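PfVFT1 (Plasmodium falciparum, PDB 5JKQ) is of uncertain function but has the bi-lobed Venus flytrap architecture of solute-binding proteins, which suggests that it binds a small ligand between its lobes. Local coordinates at residues A[23-27]-A[109-114]; A[40-44]-A[89-93]; A[94-99]-A[128-132]. The protein carries 3 engineered substitutions. All coordinates share one frame. Numbering follows the deposited sequence.

Contact 1: residues A[23-27]-A[109-114]; sequences AVKEL and IIWETI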
ATOM      1  N   ALA A  23      10.061  -1.761  13.631  1.00 15.78           N
ATOM      2  CA  ALA A  23      10.777  -0.618  13.085  1.00 16.70           C
ATOM      3  C   ALA A  23       9.791   0.473  12.682  1.00 13.56           C
ATOM      4  O   ALA A  23      10.000   1.649  12.978  1.00 18.84           O
ATOM      5  CB  ALA A  23      11.625  -1.039  11.905  1.00 22.13           C
ATOM      6  N   VAL A  24       8.715   0.072  12.013  1.00 14.62           N
ATOM      7  CA  VAL A  24       7.658   1.000  11.624  1.00 17.40           C
ATOM      8  C   VAL A  24       7.100   1.707  12.855  1.00 19.64           C
ATOM      9  O   VAL A  24       6.871   2.916  12.836  1.00 13.49           O
ATOM     10  CB  VAL A  24       6.521   0.275  10.873  1.00 16.43           C
ATOM     11  CG1 VAL A  24       5.338   1.204  10.625  1.00 19.85           C
ATOM     12  CG2 VAL A  24       7.035  -0.278   9.554  1.00 19.18           C
ATOM     13  N   LYS A  25       6.893   0.944  13.926  1.00 19.21           N
ATOM     14  CA  LYS A  25       6.395   1.496  15.177  1.00 14.54           C
ATOM     15  C   LYS A  25       7.340   2.577  15.690  1.00 23.81           C
ATOM     16  O   LYS A  25       6.905   3.650  16.113  1.00 21.12           O
ATOM     17  CB  LYS A  25       6.230   0.393  16.221  1.00 21.27           C
ATOM     18  CG  LYS A  25       5.706   0.880  17.562  1.00 21.60           C
ATOM     19  CD  LYS A  25       5.439  -0.283  18.503  1.00 22.06           C
ATOM     20  CE  LYS A  25       4.917   0.194  19.845  1.00 20.30           C
ATOM     21  NZ  LYS A  25       4.561  -0.947  20.727  1.00 24.11           N
ATOM     22  N   GLU A  26       8.637   2.294  15.634  1.00 21.76           N
ATOM     23  CA  GLU A  26       9.642   3.253  16.071  1.00 22.99           C
ATOM     24  C   GLU A  26       9.663   4.474  15.155  1.00 21.48           C
ATOM     25  O   GLU A  26       9.815   5.604  15.621  1.00 18.62           O
ATOM     26  CB  GLU A  26      11.024   2.598  16.118  1.00 16.74           C
ATOM     27  CG  GLU A  26      12.143   3.561  16.463  1.00 25.13           C
ATOM     28  CD  GLU A  26      13.337   2.875  17.095  1.00 24.90           C
ATOM     29  OE1 GLU A  26      13.160   2.210  18.138  1.00 21.24           O
ATOM     30  OE2 GLU A  26      14.452   3.003  16.549  1.00 21.23           O
ATOM     31  N   LEU A  27       9.506   4.243  13.854  1.00 18.25           N
ATOM     32  CA  LEU A  27       9.514   5.328  12.876  1.00 18.45           C
ATOM     33  C   LEU A  27       8.313   6.254  13.060  1.00 22.56           C
ATOM     34  O   LEU A  27       8.343   7.413  12.646  1.00 20.53           O
ATOM     35  CB  LEU A  27       9.531   4.769  11.453  1.00 18.66           C
ATOM     36  CG  LEU A  27      10.880   4.229  10.968  1.00 20.46           C
ATOM     37  CD1 LEU A  27      10.728   3.561   9.616  1.00 20.03           C
ATOM     38  CD2 LEU A  27      11.927   5.336  10.888  1.00 19.75           C
ATOM     39  N   ILE A 109      14.557   3.823   5.410  1.00 14.45           N
ATOM     40  CA  ILE A 109      14.537   4.214   6.815  1.00 18.40           C
ATOM     41  C   ILE A 109      14.061   3.060   7.704  1.00 15.73           C
ATOM     42  O   ILE A 109      14.444   2.976   8.870  1.00 18.45           O
ATOM     43  CB  ILE A 109      13.649   5.456   7.057  1.00 19.24           C
ATOM     44  CG1 ILE A 109      12.214   5.204   6.584  1.00 15.05           C
ATOM     45  CG2 ILE A 109      14.259   6.669   6.360  1.00 16.78           C
ATOM     46  CD1 ILE A 109      11.242   6.299   6.961  1.00 20.15           C
ATOM     47  N   ILE A 110      13.241   2.170   7.155  1.00 10.61           N
ATOM     48  CA  ILE A 110      12.793   1.005   7.913  1.00 15.61           C
ATOM     49  C   ILE A 110      13.991   0.119   8.228  1.00 17.78           C
ATOM     50  O   ILE A 110      14.156  -0.323   9.363  1.00 20.61           O
ATOM     51  CB  ILE A 110      11.710   0.204   7.151  1.00 20.27           C
ATOM     52  CG1 ILE A 110      10.366   0.926   7.262  1.00 15.67           C
ATOM     53  CG2 ILE A 110      11.567  -1.224   7.711  1.00 21.66           C
ATOM     54  CD1 ILE A 110       9.263   0.337   6.396  1.00 17.33           C
ATOM     55  N   TRP A 111      14.833  -0.119   7.225  1.00 12.81           N
ATOM     56  CA  TRP A 111      15.986  -0.997   7.394  1.00 15.27           C
ATOM     57  C   TRP A 111      17.169  -0.282   8.041  1.00 18.57           C
ATOM     58  O   TRP A 111      18.038  -0.927   8.626  1.00 15.30           O
ATOM     59  CB  TRP A 111      16.394  -1.598   6.049  1.00 18.90           C
ATOM     60  CG  TRP A 111      15.541  -2.777   5.701  1.00 15.14           C
ATOM     61  CD1 TRP A 111      14.525  -2.817   4.792  1.00  9.86           C
ATOM     62  CD2 TRP A 111      15.610  -4.081   6.286  1.00 13.77           C
ATOM     63  NE1 TRP A 111      13.963  -4.072   4.767  1.00 15.36           N
ATOM     64  CE2 TRP A 111      14.612  -4.865   5.676  1.00 19.20           C
ATOM     65  CE3 TRP A 111      16.423  -4.664   7.262  1.00 15.13           C
ATOM     66  CZ2 TRP A 111      14.406  -6.203   6.011  1.00 20.62           C
ATOM     67  CZ3 TRP A 111      16.216  -5.992   7.593  1.00 17.79           C
ATOM     68  CH2 TRP A 111      15.217  -6.745   6.969  1.00 20.16           C
ATOM     69  N   GLU A 112      17.199   1.043   7.945  1.00 15.29           N
ATOM     70  CA  GLU A 112      18.163   1.827   8.709  1.00 14.07           C
ATOM     71  C   GLU A 112      17.855   1.684  10.195  1.00 15.89           C
ATOM     72  O   GLU A 112      18.759   1.539  11.019  1.00 10.67           O
ATOM     73  CB  GLU A 112      18.130   3.300   8.292  1.00 12.77           C
ATOM     74  CG  GLU A 112      18.855   3.588   6.983  1.00 16.15           C
ATOM     75  CD  GLU A 112      18.559   4.971   6.427  1.00 18.50           C
ATOM     76  OE1 GLU A 112      17.911   5.779   7.128  1.00 18.60           O
ATOM     77  OE2 GLU A 112      18.976   5.251   5.282  1.00 23.43           O
ATOM     78  N   THR A 113      16.566   1.715  10.521  1.00 12.03           N
ATOM     79  CA  THR A 113      16.104   1.559  11.893  1.00 14.06           C
ATOM     80  C   THR A 113      16.378   0.140  12.388  1.00 18.08           C
ATOM     81  O   THR A 113      16.823  -0.058  13.520  1.00 14.79           O
ATOM     82  CB  THR A 113      14.595   1.868  12.012  1.00 22.10           C
ATOM     83  OG1 THR A 113      14.335   3.194  11.530  1.00 16.46           O
ATOM     84  CG2 THR A 113      14.123   1.759  13.455  1.00 20.43           C
ATOM     85  N   ILE A 114      16.115  -0.842  11.532  1.00 14.96           N
ATOM     86  CA  ILE A 114      16.372  -2.237  11.864  1.00 19.09           C
ATOM     87  C   ILE A 114      17.867  -2.450  12.084  1.00 18.70           C
ATOM     88  O   ILE A 114      18.275  -3.146  13.016  1.00 16.34           O
ATOM     89  CB  ILE A 114      15.856  -3.184  10.754  1.00 15.39           C
ATOM     90  CG1 ILE A 114      14.326  -3.200  10.758  1.00 15.41           C
ATOM     91  CG2 ILE A 114      16.374  -4.613  10.947  1.00 10.15           C
ATOM     92  CD1 ILE A 114      13.707  -3.746   9.488  1.00 17.95           C
TER
HETATM   93  O   HOH W   1      16.565   1.432  16.012  1.00 20.09           O
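Helix 14-29 crosses helix 102-118 here at a steep angle. The short axes of 23-27 and 109-114 approach to 9.1 Å, with 103° between their directions. Ala23 marks the tightest backbone approach, its CA lying 5.8 Å from the CA of Ile110. Its small side chain is consistent with this close approach. Ala23 CB sits 3.7 Å from Ile110 O and 3.6 Å from Ile114 CG1. Val24 points sideways and meets the end of the Ile110 side chain, with Val24 CG2 3.9 Å from Ile110 CD1. Lys25 turns to the other side of its helix, where its NZ hydrogen-bonds Asn55 and the carbonyl of Leu53. Glu26 lies at the border of the contact. Its OE2 passes 3.4 Å from Thr113 CG2. A water donates to both acceptors, 2.7 Å from Glu26 OE2 and 2.9 Å from Thr113 O, and so bridges the helices. Leu27 has the largest covered area of residues 23-27. Leu27 CD1 is 3.8 Å from Ile109 CG1 and 3.6 Å from Ile110 CG1, while Leu27 CD2 packs 3.3 Å from Thr113 OG1. That hydroxyl is satisfied within its own helix, donating to the carbonyl of Ile109 (Thr113 OG1 to Ile109 O, 2.7 Å). Leu33 and Leu36 of helix 32-39 extend the apolar surface beyond Leu27 and Ile109. No direct hydrogen bond links the two segments. The chemistry is that of a buried helix-helix interface: apolar packing joins the helices, and one water bridge links them at the edge.

Contact 2: residues A[40-44]-A[89-93]; sequences HNVDY and GIIGN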
ATOM      1  N   HIS A  40       8.467  14.772   0.988  1.00 13.49           N
ATOM      2  CA  HIS A  40       8.089  14.449  -0.383  1.00 16.15           C
ATOM      3  C   HIS A  40       6.724  15.028  -0.736  1.00 17.90           C
ATOM      4  O   HIS A  40       6.294  14.958  -1.887  1.00 20.81           O
ATOM      5  CB  HIS A  40       8.077  12.938  -0.590  1.00 18.48           C
ATOM      6  CG  HIS A  40       9.440  12.324  -0.613  1.00 19.87           C
ATOM      7  ND1 HIS A  40      10.349  12.570  -1.620  1.00 24.09           N
ATOM      8  CD2 HIS A  40      10.049  11.470   0.243  1.00 24.40           C
ATOM      9  CE1 HIS A  40      11.460  11.895  -1.381  1.00 26.95           C
ATOM     10  NE2 HIS A  40      11.304  11.220  -0.257  1.00 21.48           N
ATOM     11  N   ASN A  41       6.054  15.601   0.261  1.00 16.94           N
ATOM     12  CA  ASN A  41       4.733  16.188   0.079  1.00 19.70           C
ATOM     13  C   ASN A  41       3.770  15.202  -0.574  1.00 22.30           C
ATOM     14  O   ASN A  41       3.056  15.543  -1.520  1.00 15.80           O
ATOM     15  CB  ASN A  41       4.826  17.467  -0.757  1.00 19.86           C
ATOM     16  CG  ASN A  41       3.621  18.369  -0.576  1.00 23.19           C
ATOM     17  OD1 ASN A  41       3.151  18.579   0.542  1.00 24.12           O
ATOM     18  ND2 ASN A  41       3.105  18.895  -1.679  1.00 26.82           N
ATOM     19  N   VAL A  42       3.773  13.971  -0.068  1.00 18.68           N
ATOM     20  CA  VAL A  42       2.882  12.927  -0.561  1.00 18.47           C
ATOM     21  C   VAL A  42       1.694  12.771   0.385  1.00 23.35           C
ATOM     22  O   VAL A  42       1.801  13.029   1.585  1.00 19.59           O
ATOM     23  CB  VAL A  42       3.614  11.575  -0.722  1.00 22.16           C
ATOM     24  CG1 VAL A  42       4.601  11.642  -1.881  1.00 16.60           C
ATOM     25  CG2 VAL A  42       4.323  11.175   0.566  1.00 19.81           C
ATOM     26  N   ASP A  43       0.560  12.359  -0.172  1.00 17.72           N
ATOM     27  CA  ASP A  43      -0.698  12.331   0.564  1.00 13.68           C
ATOM     28  C   ASP A  43      -0.978  10.948   1.149  1.00 21.26           C
ATOM     29  O   ASP A  43      -1.950  10.289   0.775  1.00 16.18           O
ATOM     30  CB  ASP A  43      -1.841  12.767  -0.358  1.00 24.40           C
ATOM     31  CG  ASP A  43      -3.109  13.118   0.401  1.00 22.17           C
ATOM     32  OD1 ASP A  43      -3.051  13.267   1.640  1.00 25.80           O
ATOM     33  OD2 ASP A  43      -4.165  13.260  -0.250  1.00 22.43           O
ATOM     34  N   TYR A  44      -0.121  10.520   2.072  1.00 23.16           N
ATOM     35  CA  TYR A  44      -0.285   9.237   2.747  1.00 19.59           C
ATOM     36  C   TYR A  44      -0.480   9.427   4.245  1.00 15.54           C
ATOM     37  O   TYR A  44       0.029  10.384   4.830  1.00 21.17           O
ATOM     38  CB  TYR A  44       0.928   8.335   2.507  1.00 22.34           C
ATOM     39  CG  TYR A  44       1.133   7.915   1.071  1.00 14.98           C
ATOM     40  CD1 TYR A  44       0.206   7.110   0.421  1.00 13.61           C
ATOM     41  CD2 TYR A  44       2.268   8.301   0.373  1.00 17.49           C
ATOM     42  CE1 TYR A  44       0.398   6.717  -0.888  1.00 17.48           C
ATOM     43  CE2 TYR A  44       2.469   7.913  -0.934  1.00 17.08           C
ATOM     44  CZ  TYR A  44       1.531   7.120  -1.562  1.00 21.78           C
ATOM     45  OH  TYR A  44       1.728   6.734  -2.867  1.00 16.93           O
ATOM     46  N   GLY A  89       7.308   9.214 -10.379  1.00 29.16           N
ATOM     47  CA  GLY A  89       7.875  10.505 -10.041  1.00 28.27           C
ATOM     48  C   GLY A  89       8.395  10.544  -8.620  1.00 23.63           C
ATOM     49  O   GLY A  89       9.178   9.685  -8.212  1.00 26.64           O
ATOM     50  N   ILE A  90       7.958  11.545  -7.865  1.00 27.31           N
ATOM     51  CA  ILE A  90       8.429  11.730  -6.499  1.00 26.06           C
ATOM     52  C   ILE A  90       7.903  10.615  -5.597  1.00 24.89           C
ATOM     53  O   ILE A  90       8.519  10.273  -4.587  1.00 19.70           O
ATOM     54  CB  ILE A  90       8.000  13.108  -5.939  1.00 28.07           C
ATOM     55  CG1 ILE A  90       8.818  13.467  -4.692  1.00 27.26           C
ATOM     56  CG2 ILE A  90       6.489  13.145  -5.648  1.00 23.24           C
ATOM     57  CD1 ILE A  90      10.298  13.713  -4.964  1.00 25.60           C
ATOM     58  N   ILE A  91       6.763  10.050  -5.976  1.00 23.97           N
ATOM     59  CA  ILE A  91       6.154   8.954  -5.233  1.00 21.40           C
ATOM     60  C   ILE A  91       7.070   7.732  -5.225  1.00 22.94           C
ATOM     61  O   ILE A  91       7.058   6.942  -4.280  1.00 14.16           O
ATOM     62  CB  ILE A  91       4.773   8.594  -5.831  1.00 21.04           C
ATOM     63  CG1 ILE A  91       3.739   9.613  -5.356  1.00 23.78           C
ATOM     64  CG2 ILE A  91       4.324   7.186  -5.430  1.00 22.27           C
ATOM     65  CD1 ILE A  91       2.442   9.578  -6.125  1.00 33.44           C
ATOM     66  N   GLY A  92       7.868   7.587  -6.277  1.00 21.27           N
ATOM     67  CA  GLY A  92       8.800   6.480  -6.375  1.00 23.89           C
ATOM     68  C   GLY A  92       9.200   6.176  -7.805  1.00 19.51           C
ATOM     69  O   GLY A  92       8.354   5.853  -8.639  1.00 30.44           O
ATOM     70  N   ASN A  93      10.497   6.276  -8.079  1.00 24.08           N
ATOM     71  CA  ASN A  93      11.042   6.007  -9.404  1.00 24.17           C
ATOM     72  C   ASN A  93      11.957   4.787  -9.387  1.00 23.66           C
ATOM     73  O   ASN A  93      13.032   4.815  -8.785  1.00 17.31           O
ATOM     74  CB  ASN A  93      11.800   7.232  -9.919  1.00 30.98           C
ATOM     75  CG  ASN A  93      12.199   7.103 -11.375  1.00 30.22           C
ATOM     76  OD1 ASN A  93      11.914   6.096 -12.025  1.00 34.48           O
ATOM     77  ND2 ASN A  93      12.850   8.132 -11.902  1.00 35.20           N
TER
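Neither segment is a regular helix or strand. Residues 40-44 follow helix 32-39, which ends in a Schellman motif. Asn41, with positive phi, is its C-prime residue, and Val42 N bonds back into the last turn of the helix. Asp43 then centres an inverse gamma turn, with a weak bond of 3.2 Å from Tyr44 N to Val42 O. Residues 89-92 form a type I beta turn, closed by Gly92 N to Gly89 O at 3.1 Å. Gly92 has phi and psi of 157° and 120°, where a side chain would collide with the preceding carbonyl. The backbones stay well apart: the CA atoms of His40 and Ile90 are 6.7 Å apart, and those of Val42 and Ile91 are 7.0 Å apart. Side chains fill the gap. Ile90 CD1 lies at the edge of the His40 ring, 3.5 Å from His40 ND1. Val42 CG1 reaches both isoleucines, at 4.5 Å from Ile90 CG2 and 4.1 Å from Ile91 CG1. Tyr44 OH comes 3.7 Å from Ile91 CG2. The polar groups look to helix 102-118: His40 NE2 hydrogen-bonds Asp105, and Tyr44 OH hydrogen-bonds Trp103. Phe102 also touches His40 and Val42, and its ring meets that of Tyr44. The start of that helix is therefore a shared neighbour of the two segments, and Ile90 and Ile91 make backbone hydrogen bonds to Phe102 and Trp103. Across the pair itself there is no hydrogen bond. It is held by van der Waals packing at the surface, while His40 NE2 and Tyr44 OH are satisfied by the helix.

Contact 3: residues A[94-99]-A[128-132]; sequences YEQNPP and AYNYY. Engineered in segment 128-132: Ala128 (natural residue Thr).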
ATOM      1  N   TYR A  94      11.524   3.724 -10.062  1.00 25.89           N
ATOM      2  CA  TYR A  94      12.257   2.462 -10.090  1.00 25.10           C
ATOM      3  C   TYR A  94      12.874   2.184 -11.460  1.00 33.86           C
ATOM      4  O   TYR A  94      13.271   1.054 -11.750  1.00 35.75           O
ATOM      5  CB  TYR A  94      11.335   1.307  -9.693  1.00 29.16           C
ATOM      6  CG  TYR A  94      10.831   1.391  -8.270  1.00 30.50           C
ATOM      7  CD1 TYR A  94       9.792   2.247  -7.928  1.00 19.91           C
ATOM      8  CD2 TYR A  94      11.393   0.612  -7.267  1.00 29.05           C
ATOM      9  CE1 TYR A  94       9.329   2.327  -6.632  1.00 22.39           C
ATOM     10  CE2 TYR A  94      10.937   0.684  -5.967  1.00 28.88           C
ATOM     11  CZ  TYR A  94       9.905   1.543  -5.655  1.00 25.96           C
ATOM     12  OH  TYR A  94       9.447   1.617  -4.361  1.00 21.89           O
ATOM     13  N   GLU A  95      12.951   3.210 -12.303  1.00 35.56           N
ATOM     14  CA  GLU A  95      13.611   3.078 -13.598  1.00 37.91           C
ATOM     15  C   GLU A  95      15.124   3.002 -13.411  1.00 29.43           C
ATOM     16  O   GLU A  95      15.845   2.542 -14.296  1.00 39.93           O
ATOM     17  CB  GLU A  95      13.240   4.241 -14.524  1.00 33.34           C
ATOM     18  CG  GLU A  95      11.976   3.990 -15.342  1.00 38.70           C
ATOM     19  CD  GLU A  95      11.591   5.169 -16.223  1.00 52.47           C
ATOM     20  OE1 GLU A  95      12.268   6.217 -16.156  1.00 50.75           O
ATOM     21  OE2 GLU A  95      10.609   5.043 -16.987  1.00 47.98           O
ATOM     22  N   GLN A  96      15.593   3.453 -12.250  1.00 32.88           N
ATOM     23  CA  GLN A  96      16.997   3.333 -11.872  1.00 34.07           C
ATOM     24  C   GLN A  96      17.146   2.451 -10.632  1.00 35.06           C
ATOM     25  O   GLN A  96      16.223   2.341  -9.824  1.00 33.10           O
ATOM     26  CB  GLN A  96      17.602   4.712 -11.614  1.00 38.06           C
ATOM     27  CG  GLN A  96      16.793   5.575 -10.657  1.00 36.78           C
ATOM     28  CD  GLN A  96      17.532   6.832 -10.242  1.00 45.76           C
ATOM     29  OE1 GLN A  96      17.052   7.947 -10.448  1.00 43.00           O
ATOM     30  NE2 GLN A  96      18.706   6.656  -9.645  1.00 47.32           N
ATOM     31  N   ASN A  97      18.313   1.827 -10.495  1.00 36.85           N
ATOM     32  CA  ASN A  97      18.615   0.976  -9.350  1.00 33.78           C
ATOM     33  C   ASN A  97      19.952   1.392  -8.736  1.00 31.13           C
ATOM     34  O   ASN A  97      20.984   1.313  -9.402  1.00 35.44           O
ATOM     35  CB  ASN A  97      18.653  -0.494  -9.772  1.00 30.38           C
ATOM     36  CG  ASN A  97      18.592  -1.443  -8.589  1.00 30.43           C
ATOM     37  OD1 ASN A  97      19.122  -1.156  -7.516  1.00 33.72           O
ATOM     38  ND2 ASN A  97      17.940  -2.583  -8.783  1.00 32.33           N
ATOM     39  N   PRO A  98      19.949   1.830  -7.461  1.00 34.63           N
ATOM     40  CA  PRO A  98      18.833   1.880  -6.506  1.00 31.84           C
ATOM     41  C   PRO A  98      17.776   2.924  -6.860  1.00 28.42           C
ATOM     42  O   PRO A  98      18.117   3.982  -7.392  1.00 31.86           O
ATOM     43  CB  PRO A  98      19.522   2.241  -5.189  1.00 32.87           C
ATOM     44  CG  PRO A  98      20.695   3.045  -5.604  1.00 31.33           C
ATOM     45  CD  PRO A  98      21.171   2.427  -6.892  1.00 36.84           C
ATOM     46  N   PRO A  99      16.500   2.637  -6.558  1.00 31.18           N
ATOM     47  CA  PRO A  99      15.418   3.573  -6.877  1.00 24.37           C
ATOM     48  C   PRO A  99      15.412   4.803  -5.974  1.00 20.37           C
ATOM     49  O   PRO A  99      16.074   4.811  -4.935  1.00 23.66           O
ATOM     50  CB  PRO A  99      14.159   2.731  -6.660  1.00 26.00           C
ATOM     51  CG  PRO A  99      14.550   1.744  -5.627  1.00 20.16           C
ATOM     52  CD  PRO A  99      15.996   1.428  -5.882  1.00 24.90           C
ATOM     53  N   ALA A 128      19.235  -4.431  -1.269  1.00 23.03           N
ATOM     54  CA  ALA A 128      19.410  -4.831  -2.662  1.00 21.64           C
ATOM     55  C   ALA A 128      18.057  -4.972  -3.350  1.00 25.25           C
ATOM     56  O   ALA A 128      17.309  -5.908  -3.079  1.00 29.06           O
ATOM     57  CB  ALA A 128      20.184  -6.136  -2.745  1.00 22.18           C
ATOM     58  N   TYR A 129      17.748  -4.037  -4.244  1.00 27.49           N
ATOM     59  CA  TYR A 129      16.501  -4.087  -4.998  1.00 23.49           C
ATOM     60  C   TYR A 129      16.633  -4.959  -6.243  1.00 22.65           C
ATOM     61  O   TYR A 129      17.558  -4.786  -7.036  1.00 24.25           O
ATOM     62  CB  TYR A 129      16.064  -2.678  -5.403  1.00 29.57           C
ATOM     63  CG  TYR A 129      15.069  -2.047  -4.456  1.00 24.64           C
ATOM     64  CD1 TYR A 129      13.720  -2.369  -4.526  1.00 23.58           C
ATOM     65  CD2 TYR A 129      15.475  -1.128  -3.499  1.00 15.77           C
ATOM     66  CE1 TYR A 129      12.803  -1.797  -3.669  1.00 18.21           C
ATOM     67  CE2 TYR A 129      14.565  -0.551  -2.636  1.00 19.39           C
ATOM     68  CZ  TYR A 129      13.230  -0.889  -2.726  1.00 21.11           C
ATOM     69  OH  TYR A 129      12.317  -0.318  -1.871  1.00 23.60           O
ATOM     70  N   ASN A 130      15.708  -5.904  -6.396  1.00 27.23           N
ATOM     71  CA  ASN A 130      15.586  -6.692  -7.620  1.00 24.35           C
ATOM     72  C   ASN A 130      14.219  -6.454  -8.251  1.00 27.31           C
ATOM     73  O   ASN A 130      13.209  -6.406  -7.550  1.00 26.67           O
ATOM     74  CB  ASN A 130      15.786  -8.183  -7.336  1.00 29.77           C
ATOM     75  CG  ASN A 130      17.197  -8.508  -6.886  1.00 32.25           C
ATOM     76  OD1 ASN A 130      17.892  -7.665  -6.320  1.00 43.41           O
ATOM     77  ND2 ASN A 130      17.628  -9.737  -7.137  1.00 42.27           N
ATOM     78  N   TYR A 131      14.192  -6.304  -9.570  1.00 31.06           N
ATOM     79  CA  TYR A 131      12.956  -5.983 -10.275  1.00 29.31           C
ATOM     80  C   TYR A 131      12.414  -7.183 -11.053  1.00 31.20           C
ATOM     81  O   TYR A 131      13.171  -7.924 -11.680  1.00 39.74           O
ATOM     82  CB  TYR A 131      13.180  -4.800 -11.219  1.00 28.09           C
ATOM     83  CG  TYR A 131      13.657  -3.538 -10.535  1.00 29.96           C
ATOM     84  CD1 TYR A 131      13.331  -3.276  -9.209  1.00 30.31           C
ATOM     85  CD2 TYR A 131      14.425  -2.604 -11.216  1.00 29.30           C
ATOM     86  CE1 TYR A 131      13.761  -2.122  -8.582  1.00 29.18           C
ATOM     87  CE2 TYR A 131      14.860  -1.450 -10.597  1.00 32.27           C
ATOM     88  CZ  TYR A 131      14.525  -1.214  -9.282  1.00 26.79           C
ATOM     89  OH  TYR A 131      14.958  -0.064  -8.667  1.00 24.91           O
ATOM     90  N   TYR A 132      11.096  -7.366 -10.998  1.00 29.42           N
ATOM     91  CA  TYR A 132      10.429  -8.467 -11.688  1.00 34.03           C
ATOM     92  C   TYR A 132       9.102  -8.009 -12.285  1.00 38.92           C
ATOM     93  O   TYR A 132       8.562  -6.979 -11.889  1.00 36.28           O
ATOM     94  CB  TYR A 132      10.179  -9.637 -10.730  1.00 34.66           C
ATOM     95  CG  TYR A 132      11.405 -10.115  -9.989  1.00 36.92           C
ATOM     96  CD1 TYR A 132      12.263 -11.050 -10.553  1.00 38.40           C
ATOM     97  CD2 TYR A 132      11.700  -9.640  -8.718  1.00 25.89           C
ATOM     98  CE1 TYR A 132      13.384 -11.493  -9.873  1.00 33.86           C
ATOM     99  CE2 TYR A 132      12.816 -10.076  -8.032  1.00 29.74           C
ATOM    100  CZ  TYR A 132      13.654 -11.002  -8.614  1.00 33.47           C
ATOM    101  OH  TYR A 132      14.765 -11.437  -7.931  1.00 44.16           O
TER
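Two hydrogen bonds tie the loop 94-99 to strand 128-132, and each uses one side chain and one main-chain carbonyl. Tyr131 OH donates to Gln96 O at 3.0 Å. In the reverse sense, Asn97 ND2 donates to Tyr129 O at 2.8 Å, with a nearly straight angle of 164°. The same amide lies over one face of the Tyr131 ring, with Asn97 ND2 3.7 Å from Tyr131 CZ. The hydroxyls of Tyr94 and Tyr129 find a common partner outside the pair: both hydrogen-bond OD2 of Asp148. Tyr94 turns its edge toward the face of Tyr129 in an offset edge-to-face pair, with ring centroids 5.8 Å apart and planes at 71°. Tyr94 CD2 also lies 3.8 Å from Tyr131 CE1. Pro99 CG makes a CH-pi contact 3.8 Å from the centroid of the Tyr129 ring. Pro99 CD approaches Tyr131 OH at 3.3 Å. The peptide bond before Pro98 is cis, and Pro98 points away from the strand while Pro99 points toward it. The carbonyl of Pro99 accepts from Tyr108 OH. Alternate residues of the strand, Tyr129 and Tyr131, face the loop. Engineered Ala128 points away from it. The main chain of Ala128 and Asn130 bonds to strand 77-83, so the segment belongs to the edge strand 126-132 of a parallel three-stranded sheet. Loop 94-99 connects strand 77-83 with helix 102-118. It packs on the face of the sheet from which Tyr129 and Tyr131 project, while Met107 of that helix packs on Tyr129 and Trp103 on Tyr94.

All three contacts involve helix 102-118 or the loop before it. Contact 1 lies on the helix itself, and contacts 2 and 3 use consecutive parts of the loop, 89-93 and 94-99. Contact 2 is nested within the chain closed by contact 1. Contact 3 follows contact 2 and crosses contact 1. The centres are about 19 Å (1 and 2), 20 Å (1 and 3) and 17 Å (2 and 3) apart. Only contacts 2 and 3 touch, where Asn93 O packs 3.2 Å from Pro99 CB. Together they join N-terminal helices 14-29 and 32-39 to the parallel sheet through helix 102-118 and its loop, within one lobe of the bi-lobed protein.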